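Local coordinates for protein probable glutathione S-transferase (PDB 3H1N) that probably acts as a glutathione S-transferase, conjugating glutathione to electrophilic substrates, at residues Gln86-Leu91 with Gln113-Ile118; Val37-Glu42 with Leu188-Glu193; Ala119-Glu124 with Ala150-Thr155; Pro74-Leu77 with Met82-Ala85. All blocks are in the same frame, centred on the assembly; numbering follows the deposited sequence.

Interaction 1 (Gln86-Leu91 with Gln113-Ile118)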
loop_
_atom_site.group_PDB
_atom_site.type_symbol
_atom_site.label_atom_id
_atom_site.label_comp_id
_atom_site.label_asym_id
_atom_site.label_seq_id
_atom_site.Cartn_x
_atom_site.Cartn_y
_atom_site.Cartn_z
ATOM N N GLN B 86 -1.358 -6.592 -6.642
ATOM C CA GLN B 86 -1.612 -5.610 -5.569
ATOM C C GLN B 86 -3.102 -5.237 -5.520
ATOM O O GLN B 86 -3.662 -4.702 -6.495
ATOM C CB GLN B 86 -0.703 -4.371 -5.660
ATOM C CG GLN B 86 0.801 -4.626 -5.350
ATOM C CD GLN B 86 1.089 -4.652 -3.839
ATOM O OE1 GLN B 86 0.190 -4.463 -3.032
ATOM N NE2 GLN B 86 2.344 -4.873 -3.466
ATOM N N THR B 87 -3.735 -5.543 -4.387
ATOM C CA THR B 87 -5.171 -5.344 -4.215
ATOM C C THR B 87 -5.631 -3.945 -4.634
ATOM O O THR B 87 -6.580 -3.823 -5.410
ATOM C CB THR B 87 -5.630 -5.659 -2.763
ATOM O OG1 THR B 87 -5.217 -6.986 -2.420
ATOM C CG2 THR B 87 -7.157 -5.549 -2.633
ATOM N N ALA B 88 -4.955 -2.910 -4.137
ATOM C CA ALA B 88 -5.293 -1.517 -4.474
ATOM C C ALA B 88 -5.146 -1.203 -5.976
ATOM O O ALA B 88 -5.905 -0.390 -6.525
ATOM C CB ALA B 88 -4.435 -0.552 -3.647
ATOM N N ASN B 89 -4.142 -1.814 -6.607
ATOM C CA ASN B 89 -3.869 -1.666 -8.050
ATOM C C ASN B 89 -4.958 -2.354 -8.893
ATOM O O ASN B 89 -5.472 -1.763 -9.842
ATOM C CB ASN B 89 -2.489 -2.244 -8.365
ATOM C CG ASN B 89 -1.947 -1.827 -9.737
ATOM O OD1 ASN B 89 -2.071 -0.682 -10.169
ATOM N ND2 ASN B 89 -1.321 -2.774 -10.411
ATOM N N ILE B 90 -5.319 -3.585 -8.537
ATOM C CA ILE B 90 -6.427 -4.281 -9.200
ATOM C C ILE B 90 -7.668 -3.393 -9.145
ATOM O O ILE B 90 -8.305 -3.147 -10.169
ATOM C CB ILE B 90 -6.684 -5.685 -8.594
ATOM C CG1 ILE B 90 -5.454 -6.593 -8.822
ATOM C CG2 ILE B 90 -7.957 -6.314 -9.184
ATOM C CD1 ILE B 90 -5.445 -7.841 -7.929
ATOM N N LEU B 91 -7.961 -2.853 -7.964
ATOM C CA LEU B 91 -9.185 -2.067 -7.775
ATOM C C LEU B 91 -9.137 -0.743 -8.532
ATOM O O LEU B 91 -10.142 -0.342 -9.107
ATOM C CB LEU B 91 -9.472 -1.844 -6.287
ATOM C CG LEU B 91 -9.937 -3.062 -5.480
ATOM C CD1 LEU B 91 -9.863 -2.797 -3.965
ATOM C CD2 LEU B 91 -11.346 -3.476 -5.901
ATOM N N GLN B 113 -6.249 6.690 -2.428
ATOM C CA GLN B 113 -5.633 6.840 -1.113
ATOM C C GLN B 113 -6.480 6.260 0.009
ATOM O O GLN B 113 -5.936 5.704 0.955
ATOM C CB GLN B 113 -5.181 8.270 -0.810
ATOM C CG GLN B 113 -6.246 9.269 -0.452
ATOM C CD GLN B 113 -5.632 10.616 -0.082
ATOM O OE1 GLN B 113 -5.022 11.267 -0.915
ATOM N NE2 GLN B 113 -5.783 11.023 1.173
ATOM N N LEU B 114 -7.799 6.373 -0.102
ATOM C CA LEU B 114 -8.685 5.724 0.861
ATOM C C LEU B 114 -8.454 4.212 0.863
ATOM O O LEU B 114 -8.327 3.598 1.929
ATOM C CB LEU B 114 -10.145 6.033 0.551
ATOM C CG LEU B 114 -10.687 7.415 0.961
ATOM C CD1 LEU B 114 -12.056 7.668 0.309
ATOM C CD2 LEU B 114 -10.765 7.569 2.503
ATOM N N GLN B 115 -8.390 3.619 -0.332
ATOM C CA GLN B 115 -8.110 2.182 -0.454
ATOM C C GLN B 115 -6.757 1.788 0.138
ATOM O O GLN B 115 -6.650 0.759 0.808
ATOM C CB GLN B 115 -8.234 1.687 -1.912
ATOM C CG GLN B 115 -8.055 0.152 -2.075
ATOM C CD GLN B 115 -9.179 -0.662 -1.427
ATOM O OE1 GLN B 115 -8.922 -1.705 -0.795
ATOM N NE2 GLN B 115 -10.413 -0.212 -1.589
ATOM N N LEU B 116 -5.730 2.601 -0.089
ATOM C CA LEU B 116 -4.417 2.302 0.469
ATOM C C LEU B 116 -4.425 2.390 1.991
ATOM O O LEU B 116 -3.666 1.674 2.665
ATOM C CB LEU B 116 -3.334 3.231 -0.128
ATOM C CG LEU B 116 -3.053 2.993 -1.609
ATOM C CD1 LEU B 116 -2.167 4.122 -2.224
ATOM C CD2 LEU B 116 -2.394 1.628 -1.809
ATOM N N THR B 117 -5.287 3.263 2.520
ATOM C CA THR B 117 -5.397 3.482 3.966
ATOM C C THR B 117 -6.138 2.308 4.566
ATOM O O THR B 117 -5.785 1.803 5.647
ATOM C CB THR B 117 -6.082 4.846 4.278
ATOM O OG1 THR B 117 -5.300 5.897 3.692
ATOM C CG2 THR B 117 -6.188 5.095 5.793
ATOM N N ILE B 118 -7.155 1.846 3.844
ATOM C CA ILE B 118 -7.844 0.619 4.231
ATOM C C ILE B 118 -6.886 -0.573 4.238
ATOM O O ILE B 118 -6.930 -1.404 5.148
ATOM C CB ILE B 118 -9.084 0.363 3.368
ATOM C CG1 ILE B 118 -10.099 1.489 3.597
ATOM C CG2 ILE B 118 -9.702 -1.025 3.699
ATOM C CD1 ILE B 118 -11.288 1.512 2.588
#

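Interaction 2 (Val37-Glu42 with Leu188-Glu193)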
loop_
_atom_site.group_PDB
_atom_site.type_symbol
_atom_site.label_atom_id
_atom_site.label_comp_id
_atom_site.label_asym_id
_atom_site.label_seq_id
_atom_site.Cartn_x
_atom_site.Cartn_y
_atom_site.Cartn_z
ATOM N N VAL B 37 -11.271 -7.556 -3.770
ATOM C CA VAL B 37 -11.465 -7.613 -5.219
ATOM C C VAL B 37 -12.804 -8.273 -5.554
ATOM O O VAL B 37 -13.566 -7.765 -6.399
ATOM C CB VAL B 37 -10.281 -8.325 -5.919
ATOM C CG1 VAL B 37 -10.517 -8.421 -7.430
ATOM C CG2 VAL B 37 -8.993 -7.593 -5.633
ATOM N N ARG B 38 -13.094 -9.375 -4.861
ATOM C CA ARG B 38 -14.290 -10.177 -5.088
ATOM C C ARG B 38 -15.555 -9.351 -4.835
ATOM O O ARG B 38 -16.522 -9.451 -5.597
ATOM C CB ARG B 38 -14.256 -11.412 -4.167
ATOM C CG ARG B 38 -15.154 -12.567 -4.556
ATOM C CD ARG B 38 -14.534 -13.928 -4.173
ATOM N NE ARG B 38 -13.839 -13.831 -2.902
ATOM C CZ ARG B 38 -12.572 -14.181 -2.684
ATOM N NH1 ARG B 38 -12.058 -14.004 -1.478
ATOM N NH2 ARG B 38 -11.843 -14.747 -3.635
ATOM N N LEU B 39 -15.555 -8.536 -3.775
ATOM C CA LEU B 39 -16.706 -7.658 -3.503
ATOM C C LEU B 39 -16.980 -6.681 -4.652
ATOM O O LEU B 39 -18.110 -6.501 -5.064
ATOM C CB LEU B 39 -16.532 -6.894 -2.178
ATOM C CG LEU B 39 -16.738 -7.709 -0.897
ATOM C CD1 LEU B 39 -16.183 -6.955 0.297
ATOM C CD2 LEU B 39 -18.215 -8.053 -0.680
ATOM N N ALA B 40 -15.929 -6.056 -5.173
ATOM C CA ALA B 40 -16.086 -5.117 -6.278
ATOM C C ALA B 40 -16.599 -5.772 -7.560
ATOM O O ALA B 40 -17.455 -5.204 -8.244
ATOM C CB ALA B 40 -14.762 -4.393 -6.534
ATOM N N LEU B 41 -16.072 -6.954 -7.894
ATOM C CA LEU B 41 -16.467 -7.660 -9.119
ATOM C C LEU B 41 -17.906 -8.111 -8.984
ATOM O O LEU B 41 -18.695 -8.012 -9.934
ATOM C CB LEU B 41 -15.581 -8.883 -9.378
ATOM C CG LEU B 41 -14.100 -8.628 -9.673
ATOM C CD1 LEU B 41 -13.303 -9.940 -9.530
ATOM C CD2 LEU B 41 -13.945 -7.999 -11.069
ATOM N N GLU B 42 -18.244 -8.593 -7.791
ATOM C CA GLU B 42 -19.611 -9.061 -7.520
ATOM C C GLU B 42 -20.638 -7.919 -7.567
ATOM O O GLU B 42 -21.659 -8.014 -8.267
ATOM C CB GLU B 42 -19.663 -9.800 -6.174
ATOM C CG GLU B 42 -18.928 -11.165 -6.148
ATOM C CD GLU B 42 -19.759 -12.343 -6.673
ATOM O OE1 GLU B 42 -19.195 -13.448 -6.844
ATOM O OE2 GLU B 42 -20.961 -12.177 -6.917
ATOM N N LEU B 188 -14.368 -0.552 2.804
ATOM C CA LEU B 188 -14.526 -0.002 4.150
ATOM C C LEU B 188 -15.523 -0.859 4.920
ATOM O O LEU B 188 -15.304 -1.207 6.101
ATOM C CB LEU B 188 -14.960 1.476 4.107
ATOM C CG LEU B 188 -15.099 2.230 5.456
ATOM C CD1 LEU B 188 -13.821 2.130 6.326
ATOM C CD2 LEU B 188 -15.485 3.691 5.234
ATOM N N TYR B 189 -16.601 -1.235 4.244
ATOM C CA TYR B 189 -17.553 -2.174 4.826
ATOM C C TYR B 189 -16.821 -3.459 5.245
ATOM O O TYR B 189 -17.022 -3.968 6.361
ATOM C CB TYR B 189 -18.720 -2.475 3.854
ATOM C CG TYR B 189 -19.249 -3.891 3.963
ATOM C CD1 TYR B 189 -20.296 -4.213 4.834
ATOM C CD2 TYR B 189 -18.697 -4.913 3.192
ATOM C CE1 TYR B 189 -20.745 -5.511 4.942
ATOM C CE2 TYR B 189 -19.130 -6.203 3.304
ATOM C CZ TYR B 189 -20.148 -6.499 4.164
ATOM O OH TYR B 189 -20.569 -7.797 4.249
ATOM N N HIS B 190 -15.951 -3.968 4.365
ATOM C CA HIS B 190 -15.308 -5.243 4.641
ATOM C C HIS B 190 -14.322 -5.185 5.808
ATOM O O HIS B 190 -14.285 -6.104 6.632
ATOM C CB HIS B 190 -14.641 -5.869 3.402
ATOM C CG HIS B 190 -14.079 -7.235 3.670
ATOM N ND1 HIS B 190 -14.880 -8.324 3.936
ATOM C CD2 HIS B 190 -12.802 -7.672 3.778
ATOM C CE1 HIS B 190 -14.122 -9.383 4.166
ATOM N NE2 HIS B 190 -12.853 -9.013 4.068
ATOM N N VAL B 191 -13.522 -4.125 5.880
ATOM C CA VAL B 191 -12.587 -3.987 6.994
ATOM C C VAL B 191 -13.343 -3.868 8.347
ATOM O O VAL B 191 -12.894 -4.407 9.376
ATOM C CB VAL B 191 -11.519 -2.868 6.736
ATOM C CG1 VAL B 191 -12.096 -1.447 6.952
ATOM C CG2 VAL B 191 -10.296 -3.108 7.602
ATOM N N VAL B 192 -14.519 -3.233 8.337
ATOM C CA VAL B 192 -15.339 -3.164 9.549
ATOM C C VAL B 192 -15.895 -4.563 9.905
ATOM O O VAL B 192 -15.926 -4.943 11.090
ATOM C CB VAL B 192 -16.482 -2.100 9.433
ATOM C CG1 VAL B 192 -17.442 -2.196 10.609
ATOM C CG2 VAL B 192 -15.897 -0.686 9.336
ATOM N N GLU B 193 -16.307 -5.333 8.891
ATOM C CA GLU B 193 -16.716 -6.725 9.124
ATOM C C GLU B 193 -15.596 -7.516 9.767
ATOM O O GLU B 193 -15.839 -8.283 10.697
ATOM C CB GLU B 193 -17.112 -7.443 7.820
ATOM C CG GLU B 193 -18.496 -7.132 7.323
ATOM C CD GLU B 193 -19.570 -7.666 8.243
ATOM O OE1 GLU B 193 -19.627 -8.895 8.476
ATOM O OE2 GLU B 193 -20.364 -6.849 8.742
#

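Interaction 3 (Ala119-Glu124 with Ala150-Thr155)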
loop_
_atom_site.group_PDB
_atom_site.type_symbol
_atom_site.label_atom_id
_atom_site.label_comp_id
_atom_site.label_asym_id
_atom_site.label_seq_id
_atom_site.Cartn_x
_atom_site.Cartn_y
_atom_site.Cartn_z
ATOM N N ALA B 119 -6.010 -0.629 3.233
ATOM C CA ALA B 119 -5.014 -1.688 3.127
ATOM C C ALA B 119 -4.010 -1.608 4.300
ATOM O O ALA B 119 -3.589 -2.650 4.795
ATOM C CB ALA B 119 -4.268 -1.594 1.783
ATOM N N ASP B 120 -3.642 -0.387 4.732
ATOM C CA ASP B 120 -2.792 -0.224 5.931
ATOM C C ASP B 120 -3.441 -0.839 7.176
ATOM O O ASP B 120 -2.797 -1.609 7.891
ATOM C CB ASP B 120 -2.398 1.252 6.184
ATOM C CG ASP B 120 -1.501 1.822 5.095
ATOM O OD1 ASP B 120 -0.720 1.058 4.493
ATOM O OD2 ASP B 120 -1.561 3.045 4.841
ATOM N N LEU B 121 -4.716 -0.532 7.415
ATOM C CA LEU B 121 -5.449 -1.064 8.559
ATOM C C LEU B 121 -5.563 -2.592 8.504
ATOM O O LEU B 121 -5.371 -3.285 9.520
ATOM C CB LEU B 121 -6.833 -0.409 8.650
ATOM C CG LEU B 121 -7.861 -0.970 9.657
ATOM C CD1 LEU B 121 -7.266 -0.994 11.084
ATOM C CD2 LEU B 121 -9.149 -0.149 9.622
ATOM N N THR B 122 -5.857 -3.100 7.307
ATOM C CA THR B 122 -5.974 -4.529 7.041
ATOM C C THR B 122 -4.653 -5.261 7.356
ATOM O O THR B 122 -4.652 -6.281 8.034
ATOM C CB THR B 122 -6.448 -4.754 5.556
ATOM O OG1 THR B 122 -7.782 -4.226 5.393
ATOM C CG2 THR B 122 -6.433 -6.230 5.183
ATOM N N ALA B 123 -3.532 -4.732 6.875
ATOM C CA ALA B 123 -2.233 -5.316 7.190
ATOM C C ALA B 123 -1.932 -5.291 8.700
ATOM O O ALA B 123 -1.332 -6.244 9.244
ATOM C CB ALA B 123 -1.123 -4.617 6.405
ATOM N N GLU B 124 -2.354 -4.218 9.370
ATOM C CA GLU B 124 -2.175 -4.115 10.824
ATOM C C GLU B 124 -3.036 -5.145 11.542
ATOM O O GLU B 124 -2.600 -5.710 12.547
ATOM C CB GLU B 124 -2.435 -2.690 11.346
ATOM C CG GLU B 124 -1.357 -1.705 10.912
ATOM C CD GLU B 124 -1.383 -0.360 11.654
ATOM O OE1 GLU B 124 -1.856 -0.298 12.807
ATOM O OE2 GLU B 124 -0.869 0.636 11.091
ATOM N N ALA B 150 -2.360 -4.684 22.296
ATOM C CA ALA B 150 -2.672 -3.583 23.200
ATOM C C ALA B 150 -2.578 -2.242 22.467
ATOM O O ALA B 150 -3.456 -1.411 22.618
ATOM C CB ALA B 150 -1.786 -3.607 24.444
ATOM N N ASP B 151 -1.554 -2.053 21.640
ATOM C CA ASP B 151 -1.434 -0.821 20.843
ATOM C C ASP B 151 -2.473 -0.726 19.713
ATOM O O ASP B 151 -3.018 0.350 19.439
ATOM C CB ASP B 151 -0.020 -0.679 20.272
ATOM C CG ASP B 151 0.198 0.665 19.573
ATOM O OD1 ASP B 151 0.059 1.719 20.235
ATOM O OD2 ASP B 151 0.497 0.669 18.355
ATOM N N PHE B 152 -2.744 -1.847 19.056
ATOM C CA PHE B 152 -3.669 -1.843 17.934
ATOM C C PHE B 152 -5.057 -1.449 18.461
ATOM O O PHE B 152 -5.736 -0.587 17.881
ATOM C CB PHE B 152 -3.694 -3.220 17.259
ATOM C CG PHE B 152 -4.626 -3.314 16.052
ATOM C CD1 PHE B 152 -4.334 -2.632 14.872
ATOM C CD2 PHE B 152 -5.767 -4.110 16.091
ATOM C CE1 PHE B 152 -5.171 -2.719 13.753
ATOM C CE2 PHE B 152 -6.617 -4.219 14.970
ATOM C CZ PHE B 152 -6.326 -3.524 13.805
ATOM N N ARG B 153 -5.453 -2.043 19.586
ATOM C CA ARG B 153 -6.769 -1.724 20.189
ATOM C C ARG B 153 -6.810 -0.286 20.691
ATOM O O ARG B 153 -7.786 0.419 20.447
ATOM C CB ARG B 153 -7.128 -2.641 21.379
ATOM C CG ARG B 153 -7.467 -4.096 21.060
ATOM C CD ARG B 153 -7.942 -4.869 22.314
ATOM N NE ARG B 153 -7.209 -4.494 23.536
ATOM C CZ ARG B 153 -6.099 -5.086 23.984
ATOM N NH1 ARG B 153 -5.518 -4.644 25.086
ATOM N NH2 ARG B 153 -5.566 -6.119 23.341
ATOM N N GLU B 154 -5.760 0.124 21.402
ATOM C CA GLU B 154 -5.737 1.395 22.144
ATOM C C GLU B 154 -5.539 2.616 21.245
ATOM O O GLU B 154 -6.199 3.640 21.426
ATOM C CB GLU B 154 -4.653 1.383 23.243
ATOM C CG GLU B 154 -4.944 0.472 24.448
ATOM C CD GLU B 154 -3.726 0.281 25.376
ATOM O OE1 GLU B 154 -2.733 1.037 25.259
ATOM O OE2 GLU B 154 -3.759 -0.629 26.225
ATOM N N THR B 155 -4.616 2.531 20.290
ATOM C CA THR B 155 -4.326 3.705 19.477
ATOM C C THR B 155 -4.700 3.578 18.000
ATOM O O THR B 155 -5.206 4.527 17.409
ATOM C CB THR B 155 -2.851 4.156 19.606
ATOM O OG1 THR B 155 -2.011 3.245 18.898
ATOM C CG2 THR B 155 -2.413 4.212 21.057
#

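Interaction 4 (Pro74-Leu77 with Met82-Ala85)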
loop_
_atom_site.group_PDB
_atom_site.type_symbol
_atom_site.label_atom_id
_atom_site.label_comp_id
_atom_site.label_asym_id
_atom_site.label_seq_id
_atom_site.Cartn_x
_atom_site.Cartn_y
_atom_site.Cartn_z
ATOM N N PRO B 74 -0.297 -13.265 -4.495
ATOM C CA PRO B 74 -1.741 -13.130 -4.688
ATOM C C PRO B 74 -2.294 -12.028 -3.788
ATOM O O PRO B 74 -1.729 -11.768 -2.729
ATOM C CB PRO B 74 -2.284 -14.489 -4.236
ATOM C CG PRO B 74 -1.163 -15.436 -4.382
ATOM C CD PRO B 74 0.060 -14.618 -4.016
ATOM N N PRO B 75 -3.415 -11.395 -4.183
ATOM C CA PRO B 75 -4.213 -11.673 -5.383
ATOM C C PRO B 75 -3.652 -11.050 -6.655
ATOM O O PRO B 75 -2.926 -10.054 -6.603
ATOM C CB PRO B 75 -5.554 -11.031 -5.061
ATOM C CG PRO B 75 -5.181 -9.836 -4.176
ATOM C CD PRO B 75 -4.031 -10.351 -3.334
ATOM N N TYR B 76 -3.984 -11.662 -7.787
ATOM C CA TYR B 76 -3.765 -11.049 -9.088
ATOM C C TYR B 76 -4.958 -11.330 -10.007
ATOM O O TYR B 76 -5.743 -12.275 -9.792
ATOM C CB TYR B 76 -2.402 -11.431 -9.706
ATOM C CG TYR B 76 -2.211 -12.914 -9.957
ATOM C CD1 TYR B 76 -1.769 -13.762 -8.937
ATOM C CD2 TYR B 76 -2.452 -13.460 -11.213
ATOM C CE1 TYR B 76 -1.585 -15.142 -9.163
ATOM C CE2 TYR B 76 -2.276 -14.830 -11.458
ATOM C CZ TYR B 76 -1.844 -15.667 -10.422
ATOM O OH TYR B 76 -1.689 -17.017 -10.649
ATOM N N LEU B 77 -5.149 -10.445 -10.952
ATOM C CA LEU B 77 -6.248 -10.454 -11.872
ATOM C C LEU B 77 -5.711 -10.474 -13.287
ATOM O O LEU B 77 -4.950 -9.655 -13.672
ATOM C CB LEU B 77 -7.131 -9.224 -11.672
ATOM C CG LEU B 77 -8.478 -9.211 -12.376
ATOM C CD1 LEU B 77 -9.444 -10.047 -11.697
ATOM C CD2 LEU B 77 -9.008 -7.890 -12.638
HETATM N N MSE B 82 -3.739 -8.250 -19.493
HETATM C CA MSE B 82 -2.847 -7.812 -18.422
HETATM C C MSE B 82 -2.897 -8.776 -17.246
HETATM O O MSE B 82 -3.917 -9.412 -16.997
HETATM C CB MSE B 82 -3.259 -6.412 -17.951
HETATM C CG MSE B 82 -3.096 -5.323 -19.030
HETATM SE SE MSE B 82 -3.989 -3.671 -18.521
HETATM C CE MSE B 82 -5.863 -4.275 -18.611
ATOM N N THR B 83 -1.785 -8.883 -16.530
ATOM C CA THR B 83 -1.760 -9.536 -15.234
ATOM C C THR B 83 -1.534 -8.459 -14.193
ATOM O O THR B 83 -0.468 -7.875 -14.125
ATOM C CB THR B 83 -0.642 -10.597 -15.158
ATOM O OG1 THR B 83 -0.800 -11.510 -16.249
ATOM C CG2 THR B 83 -0.717 -11.363 -13.816
ATOM N N ILE B 84 -2.545 -8.192 -13.383
ATOM C CA ILE B 84 -2.531 -7.048 -12.485
ATOM C C ILE B 84 -2.492 -7.549 -11.043
ATOM O O ILE B 84 -3.383 -8.296 -10.619
ATOM C CB ILE B 84 -3.796 -6.139 -12.701
ATOM C CG1 ILE B 84 -3.914 -5.700 -14.170
ATOM C CG2 ILE B 84 -3.782 -4.915 -11.745
ATOM C CD1 ILE B 84 -5.300 -5.138 -14.552
ATOM N N ALA B 85 -1.477 -7.132 -10.293
ATOM C CA ALA B 85 -1.354 -7.530 -8.886
ATOM C C ALA B 85 -1.350 -6.319 -7.950
ATOM O O ALA B 85 -1.284 -5.180 -8.417
ATOM C CB ALA B 85 -0.096 -8.388 -8.686
#

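Interaction 1 (Gln86-Leu91 with Gln113-Ile118)
The flat amide of Gln115 carries a methyl group of Leu91 over one face. Leu91 CD1 lies 3.4 Å from Gln115 CD, almost straight above it. It is nearly as close to the two ends of the amide, 3.5 Å from Gln115 OE1 and 3.6 Å from Gln115 NE2. The methyl sits over the middle of the face, as an apolar cover and not a polar partner. At the rim of the amide, NE2 is hydrogen-bonded to Ser187 of helix 183-198, which fixes the polar end. Gln115 CG is anti to the backbone N (chi1 -175°), and the chain then bends about CB-CG (chi2 67°). This turns the amide face to Leu91, and the two side chains cross at about a right angle. One turn earlier, Ala88 CB fits between two residues of the other helix. It lies 3.5 Å from Leu116 CD2 and 4.0 Å from Gln115 CG. Ala88 has only a methyl to place here, and Ala88 CA comes within 6.1 Å of Gln115 CA. The axes of helix segments 87-91 and 113-118 still pass 9.8 Å apart, roughly antiparallel, at 151°. Leu116 also packs on Gln86 of the second subunit, so the seam borders the dimer interface. Such a contact, between the helix after the hairpin and the first long helix of the helical domain, is characteristic of the interdomain seam of the glutathione transferase fold.

Interaction 2 (Val37-Glu42 with Leu188-Glu193)
Leu39 reaches helix 188-193 through one methyl, CD1, which touches both His190 and Tyr189. The closest approach is 3.6 Å, from Leu39 CD1 to His190 CB. The same methyl is 4.0 Å from His190 CG, where the imidazole begins. The leucine and histidine side chains cross at about a right angle. Against Tyr189 the methyl comes in at the ring edge, near the ring plane, with Leu39 CD1 4.3 Å from Tyr189 CE2. The touch is van der Waals packing. Leu39 CA and His190 CA stay 8.6 Å apart, and the leucine chain spans most of the gap to His190 CB. That CB itself points toward Leu39. The torsion beyond it, with CG anti to the backbone N (chi1 -175°), sets only where the ring goes.

A second shell of rings packs round these groups and probably restrains them. Phe36 meets the His190 ring edge-to-face, and Phe238 meets the same ring with its plane about 30° away. Tyr189 lies against His217, while Tyr229 packs on Leu39. The contact is thus one aliphatic methyl within a buried aromatic cluster. It joins the first helix of the thioredoxin-like domain to a core helix of the all-helical C-terminal domain, the domain pairing that defines the glutathione transferase fold.

Interaction 3 (Ala119-Glu124 with Ala150-Thr155)
Glu124 and Phe152 are the residues whose backbones come nearest here, with Glu124 CA 7.6 Å from Phe152 CA. Both segments are helical. Segment 150-155 includes a wider pi-type turn at 152-155, while 119-124 keeps regular helical bonding. The gap between the helices is bridged mainly by one ring. Phe152 has CG anti to the backbone N (chi1 -179°) and extends toward the other helix. Its CE1 atom lies 3.6 Å from Glu124 CB and 3.8 Å from Leu121 CD1. That leucine methyl is equally close to the ring tip, 3.8 Å from Phe152 CZ, and the two side chains cross at about a right angle. Glu124 also brings two oxygens to the ring. Its backbone oxygen stands 4.1 Å above one face, offset toward the rim. Its carboxylate oxygen OE1 meets the ring edge in plane, 4.0 Å from Phe152 CD1. The carboxylate and ring planes are 59° apart, so the groups are not stacked.

OE2 of the carboxylate forms a salt bridge with Arg156 of the second helix. Leu195 and Phe199 pack against Phe152 from another part of the helical domain. The chemistry is therefore mixed. The approach of OE1 to the ring edge is at most a weak electrostatic contact, and OE1 also has a hydrogen bond just beyond the segments. Arg156 probably offsets the carboxylate charge beside the buried phenyl group.

Interaction 4 (Pro74-Leu77 with Met82-Ala85)
Tyr76 begins its contact with strand 82-85 at CB, which lies 3.4 Å from Ile84 O and 4.0 Å from Ala85 CB. Its CG sits between the backbone N and the carbonyl carbon (chi1 61°), and from there the ring runs alongside Thr83. Ring atom CD2 is 3.8 Å from Thr83 CG2, and the two side chains point the same way. The methyl approaches the ring obliquely. Further out the ring leaves the neighbouring strand. Trp25 meets it with a nearly parallel plane, and the hydroxyl at the tip is hydrogen-bonded to Asp62.

The backbone holds the strands together. Leu77 and Ile84 form an antiparallel hydrogen-bonded pair. Leu77 N donates to Ile84 O over 2.8 Å at 161°, and Ile84 N returns a bond of 2.8 Å to Leu77 O at 168°. Ile84 O has a second, weaker neighbour in Tyr76 CA, a CA-H...O contact of 3.2 Å. The side chains of Leu77 and Ile84 share the other face of the sheet from Tyr76 and Ala85, and there Ile84 packs on helix 87-97.

Pro75 follows a cis peptide bond, and its carbonyl oxygen is 3.7 Å from Ala85 CA. On the outer side, Ala85 N is hydrogen-bonded to Gln113 of the second subunit. A cis-proline leading into a beta hairpin is a hallmark of the thioredoxin-like domain of glutathione transferases, where this loop usually borders the glutathione site.

Overall arrangement
All four contacts are buried, but interactions 1 and 2 lie nearest the centre of the chain, and both join the thioredoxin-like part to the helical part. They touch each other where Leu91 packs on Ala40 and Ile118 on Val191. Interaction 3 uses the same helix 105-127 as interaction 1, but farther along, with centres about 17 Å apart. It stays within the helical domain and adds a carboxylate paired with Arg156, just beyond the segment. Interaction 4 is the only one built on backbone hydrogen bonds across the segments. Its strand 82-85 leads directly into the helix of interaction 1. Interactions 1, 3 and 4 all reach the second subunit, whereas interaction 2 lies wholly inside one chain.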